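Local coordinates for glutathione synthetase-like effector 30 (Gpa-GSS30-apo) (Globodera pallida, PDB 5OET), which is an effector of a plant-parasitic nematode, built on the fold of eukaryotic glutathione synthetase, the ATP-dependent ligase that joins gamma-glutamylcysteine to glycine, at residues Cys480-Met485 / Lys489-Ser494; Arg290-Pro295 / Ser299-Asp304. All coordinates share one frame; numbering follows the deposited sequence.

Interaction 1. Residues Cys480-Met485 / Lys489-Ser494; sequences CLLGNM and KVSYFS
A classic beta bulge marks the antiparallel hairpin formed by 480-485 and 489-494, where Ser491 and Tyr492 together face the single residue Leu482. The carbonyl oxygen of Leu482 serves both positions of the bulge. Ser491 N approaches Leu482 O nearly head-on at 2.9 Å, whereas Tyr492 N binds the same oxygen in the carbonyl plane, on a lone pair, at 3.3 Å. A third donor, the hydroxyl of Ser491, sits above that plane, with OG 3.1 Å from Leu482 O; with OG held between the backbone N and carbonyl carbon of its own residue (chi1 58°), the hydroxyl reaches over the carbonyl of Leu482. Beyond the bulge the register has moved by one residue, so Gly483 pairs with Val490, and Asn484 N gives a nearly straight bond (175°) to Lys489 O.

Leu482 N returns a bond to Tyr492 O, and from there toward Cys480 the pairing is regular, Ser494 N binding Cys480 O. The hydroxyl of Ser494 adds a bond of its own, accepting from Cys480 N with OG at 2.8 Å. Side chains divide between the two faces of the sheet. On one, CD2 of Leu481 touches both CG1 of Val490 and CE1 of Phe493, while Val490 CG1 also sits over one face of the Phe493 ring, 3.4 Å above its plane and toward its rim. On the other, Leu482 and Tyr492 meet through their CB atoms, 3.6 Å apart.

Helix 98-119 covers the first of these faces through Phe116 and Leu113, and its Lys109 makes a cation-pi contact with Phe493. Helix 225-240 packs against Cys480, Leu482 and Ser494. Strand 160-173 continues the sheet beside 480-485, and its Cys164 is joined to Cys480 by a disulfide.

Interaction 2. Residues Arg290-Pro295 / Ser299-Asp304; sequences RLKRDP and SLILDD
Arg290 grips Asp303 side-on, using two nitrogens for the two carboxylate oxygens: NE lies 2.9 Å from OD1 and NH2 lies 3.2 Å from OD2. Both oxygens use their syn lone pairs, and the guanidinium and carboxylate planes are only 2° apart, so the charged groups meet edge to edge. A bend at chi3 (64°) turns the arginine's end for this approach. NH2 also forms a salt bridge with Glu49 of the second subunit, placing the pair at the dimer contact. Lys292 makes a second salt bridge, from NZ to Asp304 OD1 at 2.7 Å; here the oxygen uses its anti lone pair, away from its partner oxygen, and the two side chains cross at about a right angle.

Both ion pairs draw on the end of a short antiparallel beta hairpin that lies away from its turn; its first strand follows directly from helix 287-290. Lys292 and Ile301 form its hydrogen-bonded pair, Ile301 N donating to Lys292 O at 2.9 Å and Lys292 N returning a longer bond to Ile301 O. Toward the turn Asp294 N binds Ser299 O, and at the far end Asp303 N binds Arg290 O.

Ile301 spans two polar side chains on one face: its CG2 lies 3.7 Å from Lys292 CE, and its CD1 approaches OD2 and CB of Asp294, whose OD1 is bonded to Asn296 N. The other face carries three leucines together with Arg293, whose end leads off to the carbonyl oxygen of His332; Leu291 CD2 meets Leu302 CD1 at 3.9 Å. There Leu302 also packs on Ile282 of strand 279-283 and Val308 of strand 306-314, and Leu300 on Val311.

Overall arrangement
Both interactions are antiparallel hairpins with three residues between their segments, but they belong to different sheets and do not touch: their centres are 26 Å apart and their nearest atoms about 14 Å. The centre of interaction 1 lies about 18 Å from that of the chain, in the large mixed sheet and beside two helices; its side chains meet through hydrocarbon, and its two serine hydroxyls bond the opposite backbone. Interaction 2 is more peripheral, its centre about 30 Å from that of the chain, on a smaller mixed sheet. One of its faces holds buried leucines, while salt bridges gather toward the end away from the turn, and the arginine of one of them also pairs with the second subunit.

Interaction 1. Residues Cys480-Met485 / Lys489-Ser494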
loop_
_atom_site.group_PDB
_atom_site.type_symbol
_atom_site.label_atom_id
_atom_site.label_comp_id
_atom_site.label_asym_id
_atom_site.label_seq_id
_atom_site.Cartn_x
_atom_site.Cartn_y
_atom_site.Cartn_z
ATOM N N CYS A 480 -21.189 -1.173 -13.181
ATOM C CA CYS A 480 -22.125 -1.977 -12.388
ATOM C C CYS A 480 -23.550 -1.488 -12.472
ATOM O O CYS A 480 -23.807 -0.312 -12.624
ATOM C CB CYS A 480 -21.749 -2.030 -10.905
ATOM S SG CYS A 480 -20.088 -2.584 -10.545
ATOM N N LEU A 481 -24.448 -2.443 -12.284
ATOM C CA LEU A 481 -25.891 -2.253 -12.202
ATOM C C LEU A 481 -26.395 -2.696 -10.839
ATOM O O LEU A 481 -25.790 -3.547 -10.174
ATOM C CB LEU A 481 -26.587 -3.188 -13.188
ATOM C CG LEU A 481 -26.918 -2.758 -14.577
ATOM C CD1 LEU A 481 -27.856 -3.772 -15.223
ATOM C CD2 LEU A 481 -27.548 -1.399 -14.478
ATOM N N LEU A 482 -27.531 -2.138 -10.450
ATOM C CA LEU A 482 -28.410 -2.772 -9.483
ATOM C C LEU A 482 -29.807 -2.844 -10.108
ATOM O O LEU A 482 -30.411 -1.806 -10.448
ATOM C CB LEU A 482 -28.425 -1.972 -8.201
ATOM C CG LEU A 482 -28.665 -2.783 -6.962
ATOM C CD1 LEU A 482 -27.594 -3.848 -6.787
ATOM C CD2 LEU A 482 -28.723 -1.806 -5.798
ATOM N N GLY A 483 -30.311 -4.059 -10.277
ATOM C CA GLY A 483 -31.529 -4.253 -11.050
ATOM C C GLY A 483 -32.383 -5.367 -10.516
ATOM O O GLY A 483 -31.889 -6.235 -9.795
ATOM N N ASN A 484 -33.668 -5.324 -10.880
ATOM C CA ASN A 484 -34.657 -6.297 -10.440
ATOM C C ASN A 484 -34.937 -7.219 -11.604
ATOM O O ASN A 484 -35.406 -6.772 -12.629
ATOM C CB ASN A 484 -35.936 -5.586 -10.003
ATOM C CG ASN A 484 -37.028 -6.549 -9.581
ATOM O OD1 ASN A 484 -37.412 -7.453 -10.327
ATOM N ND2 ASN A 484 -37.546 -6.343 -8.391
ATOM N N MET A 485 -34.708 -8.507 -11.430
ATOM C CA MET A 485 -34.801 -9.449 -12.536
ATOM C C MET A 485 -36.187 -9.966 -12.862
ATOM O O MET A 485 -36.342 -10.693 -13.844
ATOM C CB MET A 485 -33.905 -10.632 -12.254
ATOM C CG MET A 485 -32.478 -10.210 -12.050
ATOM S SD MET A 485 -31.481 -11.675 -12.162
ATOM C CE MET A 485 -31.887 -12.454 -10.595
ATOM N N LYS A 489 -36.337 -3.855 -14.430
ATOM C CA LYS A 489 -36.074 -2.453 -14.153
ATOM C C LYS A 489 -34.739 -2.308 -13.450
ATOM O O LYS A 489 -34.407 -3.107 -12.577
ATOM C CB LYS A 489 -37.167 -1.888 -13.216
ATOM C CG LYS A 489 -37.249 -0.350 -13.147
ATOM C CD LYS A 489 -37.361 0.242 -11.726
ATOM C CE LYS A 489 -38.759 0.096 -11.141
ATOM N NZ LYS A 489 -39.747 1.053 -11.728
ATOM N N VAL A 490 -34.001 -1.261 -13.803
ATOM C CA VAL A 490 -32.726 -0.927 -13.174
ATOM C C VAL A 490 -32.934 0.266 -12.246
ATOM O O VAL A 490 -33.525 1.257 -12.640
ATOM C CB VAL A 490 -31.680 -0.583 -14.244
ATOM C CG1 VAL A 490 -30.420 0.017 -13.629
ATOM C CG2 VAL A 490 -31.364 -1.817 -15.076
ATOM N N SER A 491 -32.443 0.160 -11.016
ATOM C CA SER A 491 -32.562 1.226 -10.011
ATOM C C SER A 491 -31.269 2.006 -9.783
ATOM O O SER A 491 -31.290 3.093 -9.217
ATOM C CB SER A 491 -33.028 0.627 -8.691
ATOM O OG SER A 491 -32.128 -0.371 -8.254
ATOM N N TYR A 492 -30.141 1.455 -10.211
ATOM C CA TYR A 492 -28.873 2.089 -9.967
ATOM C C TYR A 492 -27.866 1.737 -11.064
ATOM O O TYR A 492 -27.686 0.550 -11.376
ATOM C CB TYR A 492 -28.360 1.654 -8.603
ATOM C CG TYR A 492 -27.057 2.285 -8.244
ATOM C CD1 TYR A 492 -27.010 3.602 -7.838
ATOM C CD2 TYR A 492 -25.858 1.566 -8.337
ATOM C CE1 TYR A 492 -25.818 4.206 -7.505
ATOM C CE2 TYR A 492 -24.646 2.161 -8.014
ATOM C CZ TYR A 492 -24.634 3.487 -7.595
ATOM O OH TYR A 492 -23.445 4.109 -7.262
ATOM N N PHE A 493 -27.250 2.771 -11.656
ATOM C CA PHE A 493 -26.053 2.630 -12.500
ATOM C C PHE A 493 -24.846 3.250 -11.790
ATOM O O PHE A 493 -24.875 4.436 -11.452
ATOM C CB PHE A 493 -26.224 3.348 -13.838
ATOM C CG PHE A 493 -27.266 2.741 -14.748
ATOM C CD1 PHE A 493 -26.942 1.688 -15.598
ATOM C CD2 PHE A 493 -28.557 3.269 -14.805
ATOM C CE1 PHE A 493 -27.881 1.144 -16.445
ATOM C CE2 PHE A 493 -29.506 2.733 -15.661
ATOM C CZ PHE A 493 -29.162 1.665 -16.480
ATOM N N SER A 494 -23.789 2.464 -11.588
ATOM C CA SER A 494 -22.555 2.954 -10.970
ATOM C C SER A 494 -21.788 3.832 -11.932
ATOM O O SER A 494 -22.093 3.852 -13.117
ATOM C CB SER A 494 -21.655 1.785 -10.558
ATOM O OG SER A 494 -21.040 1.177 -11.683
#

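Interaction 2. Residues Arg290-Pro295 / Ser299-Asp304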
loop_
_atom_site.group_PDB
_atom_site.type_symbol
_atom_site.label_atom_id
_atom_site.label_comp_id
_atom_site.label_asym_id
_atom_site.label_seq_id
_atom_site.Cartn_x
_atom_site.Cartn_y
_atom_site.Cartn_z
ATOM N N ARG A 290 -20.751 -22.554 8.822
ATOM C CA ARG A 290 -21.127 -21.261 9.364
ATOM C C ARG A 290 -22.244 -20.585 8.600
ATOM O O ARG A 290 -22.702 -19.555 9.047
ATOM C CB ARG A 290 -19.900 -20.351 9.391
ATOM C CG ARG A 290 -18.781 -20.879 10.298
ATOM C CD ARG A 290 -17.530 -20.016 10.251
ATOM N NE ARG A 290 -17.777 -18.671 10.757
ATOM C CZ ARG A 290 -16.991 -17.618 10.540
ATOM N NH1 ARG A 290 -15.869 -17.740 9.815
ATOM N NH2 ARG A 290 -17.323 -16.420 11.028
ATOM N N LEU A 291 -22.667 -21.135 7.459
ATOM C CA LEU A 291 -23.808 -20.606 6.700
ATOM C C LEU A 291 -24.895 -21.668 6.640
ATOM O O LEU A 291 -24.639 -22.807 6.271
ATOM C CB LEU A 291 -23.418 -20.222 5.273
ATOM C CG LEU A 291 -22.362 -19.137 5.068
ATOM C CD1 LEU A 291 -21.917 -19.019 3.623
ATOM C CD2 LEU A 291 -22.882 -17.792 5.514
ATOM N N LYS A 292 -26.096 -21.302 7.057
ATOM C CA LYS A 292 -27.294 -22.086 6.776
ATOM C C LYS A 292 -28.344 -21.125 6.253
ATOM O O LYS A 292 -28.144 -19.899 6.244
ATOM C CB LYS A 292 -27.786 -22.925 7.975
ATOM C CG LYS A 292 -27.608 -22.339 9.375
ATOM C CD LYS A 292 -28.636 -21.257 9.694
ATOM C CE LYS A 292 -28.507 -20.717 11.116
ATOM N NZ LYS A 292 -29.029 -21.609 12.178
ATOM N N ARG A 293 -29.423 -21.690 5.742
ATOM C CA ARG A 293 -30.527 -20.915 5.238
ATOM C C ARG A 293 -31.651 -21.057 6.244
ATOM O O ARG A 293 -31.836 -22.130 6.798
ATOM C CB ARG A 293 -30.940 -21.456 3.870
ATOM C CG ARG A 293 -31.935 -20.581 3.127
ATOM C CD ARG A 293 -32.081 -21.035 1.681
ATOM N NE ARG A 293 -32.346 -22.480 1.605
ATOM C CZ ARG A 293 -32.386 -23.202 0.490
ATOM N NH1 ARG A 293 -32.223 -22.653 -0.711
ATOM N NH2 ARG A 293 -32.602 -24.497 0.580
ATOM N N ASP A 294 -32.388 -19.981 6.493
ATOM C CA ASP A 294 -33.573 -20.065 7.342
ATOM C C ASP A 294 -34.651 -20.883 6.634
ATOM O O ASP A 294 -34.911 -20.650 5.464
ATOM C CB ASP A 294 -34.132 -18.680 7.696
ATOM C CG ASP A 294 -34.881 -18.673 9.044
ATOM O OD1 ASP A 294 -36.057 -19.139 9.084
ATOM O OD2 ASP A 294 -34.277 -18.203 10.061
ATOM N N PRO A 295 -35.294 -21.832 7.337
ATOM C CA PRO A 295 -36.375 -22.586 6.685
ATOM C C PRO A 295 -37.704 -21.824 6.445
ATOM O O PRO A 295 -38.567 -22.330 5.728
ATOM C CB PRO A 295 -36.617 -23.763 7.650
ATOM C CG PRO A 295 -35.651 -23.614 8.781
ATOM C CD PRO A 295 -35.169 -22.201 8.757
ATOM N N SER A 299 -33.786 -16.778 4.311
ATOM C CA SER A 299 -32.697 -15.821 4.384
ATOM C C SER A 299 -31.439 -16.572 4.776
ATOM O O SER A 299 -31.502 -17.597 5.438
ATOM C CB SER A 299 -33.018 -14.648 5.320
ATOM O OG SER A 299 -33.034 -15.025 6.665
ATOM N N LEU A 300 -30.299 -16.067 4.314
ATOM C CA LEU A 300 -29.006 -16.677 4.555
ATOM C C LEU A 300 -28.476 -16.111 5.852
ATOM O O LEU A 300 -28.405 -14.885 6.004
ATOM C CB LEU A 300 -28.050 -16.355 3.402
ATOM C CG LEU A 300 -26.665 -17.007 3.397
ATOM C CD1 LEU A 300 -26.748 -18.487 3.083
ATOM C CD2 LEU A 300 -25.792 -16.290 2.370
ATOM N N ILE A 301 -28.096 -17.004 6.771
ATOM C CA ILE A 301 -27.634 -16.620 8.099
ATOM C C ILE A 301 -26.204 -17.101 8.356
ATOM O O ILE A 301 -25.852 -18.191 7.967
ATOM C CB ILE A 301 -28.648 -17.137 9.129
ATOM C CG1 ILE A 301 -29.925 -16.281 9.049
ATOM C CG2 ILE A 301 -28.088 -17.117 10.544
ATOM C CD1 ILE A 301 -31.161 -17.108 9.159
ATOM N N LEU A 302 -25.402 -16.255 9.003
ATOM C CA LEU A 302 -24.003 -16.513 9.315
ATOM C C LEU A 302 -23.868 -16.649 10.815
ATOM O O LEU A 302 -24.317 -15.781 11.540
ATOM C CB LEU A 302 -23.131 -15.351 8.830
ATOM C CG LEU A 302 -21.650 -15.320 9.256
ATOM C CD1 LEU A 302 -20.819 -16.320 8.475
ATOM C CD2 LEU A 302 -21.079 -13.929 9.099
ATOM N N ASP A 303 -23.225 -17.731 11.268
ATOM C CA ASP A 303 -23.075 -18.075 12.701
ATOM C C ASP A 303 -24.381 -18.027 13.491
ATOM O O ASP A 303 -24.427 -17.538 14.623
ATOM C CB ASP A 303 -22.056 -17.148 13.361
ATOM C CG ASP A 303 -20.742 -17.109 12.629
ATOM O OD1 ASP A 303 -20.321 -18.170 12.121
ATOM O OD2 ASP A 303 -20.126 -16.022 12.569
ATOM N N ASP A 304 -25.460 -18.486 12.873
ATOM C CA ASP A 304 -26.784 -18.482 13.497
ATOM C C ASP A 304 -27.289 -17.120 14.019
ATOM O O ASP A 304 -28.376 -17.069 14.582
ATOM C CB ASP A 304 -26.823 -19.522 14.616
ATOM C CG ASP A 304 -26.099 -20.805 14.241
ATOM O OD1 ASP A 304 -26.689 -21.675 13.551
ATOM O OD2 ASP A 304 -24.923 -20.927 14.633
#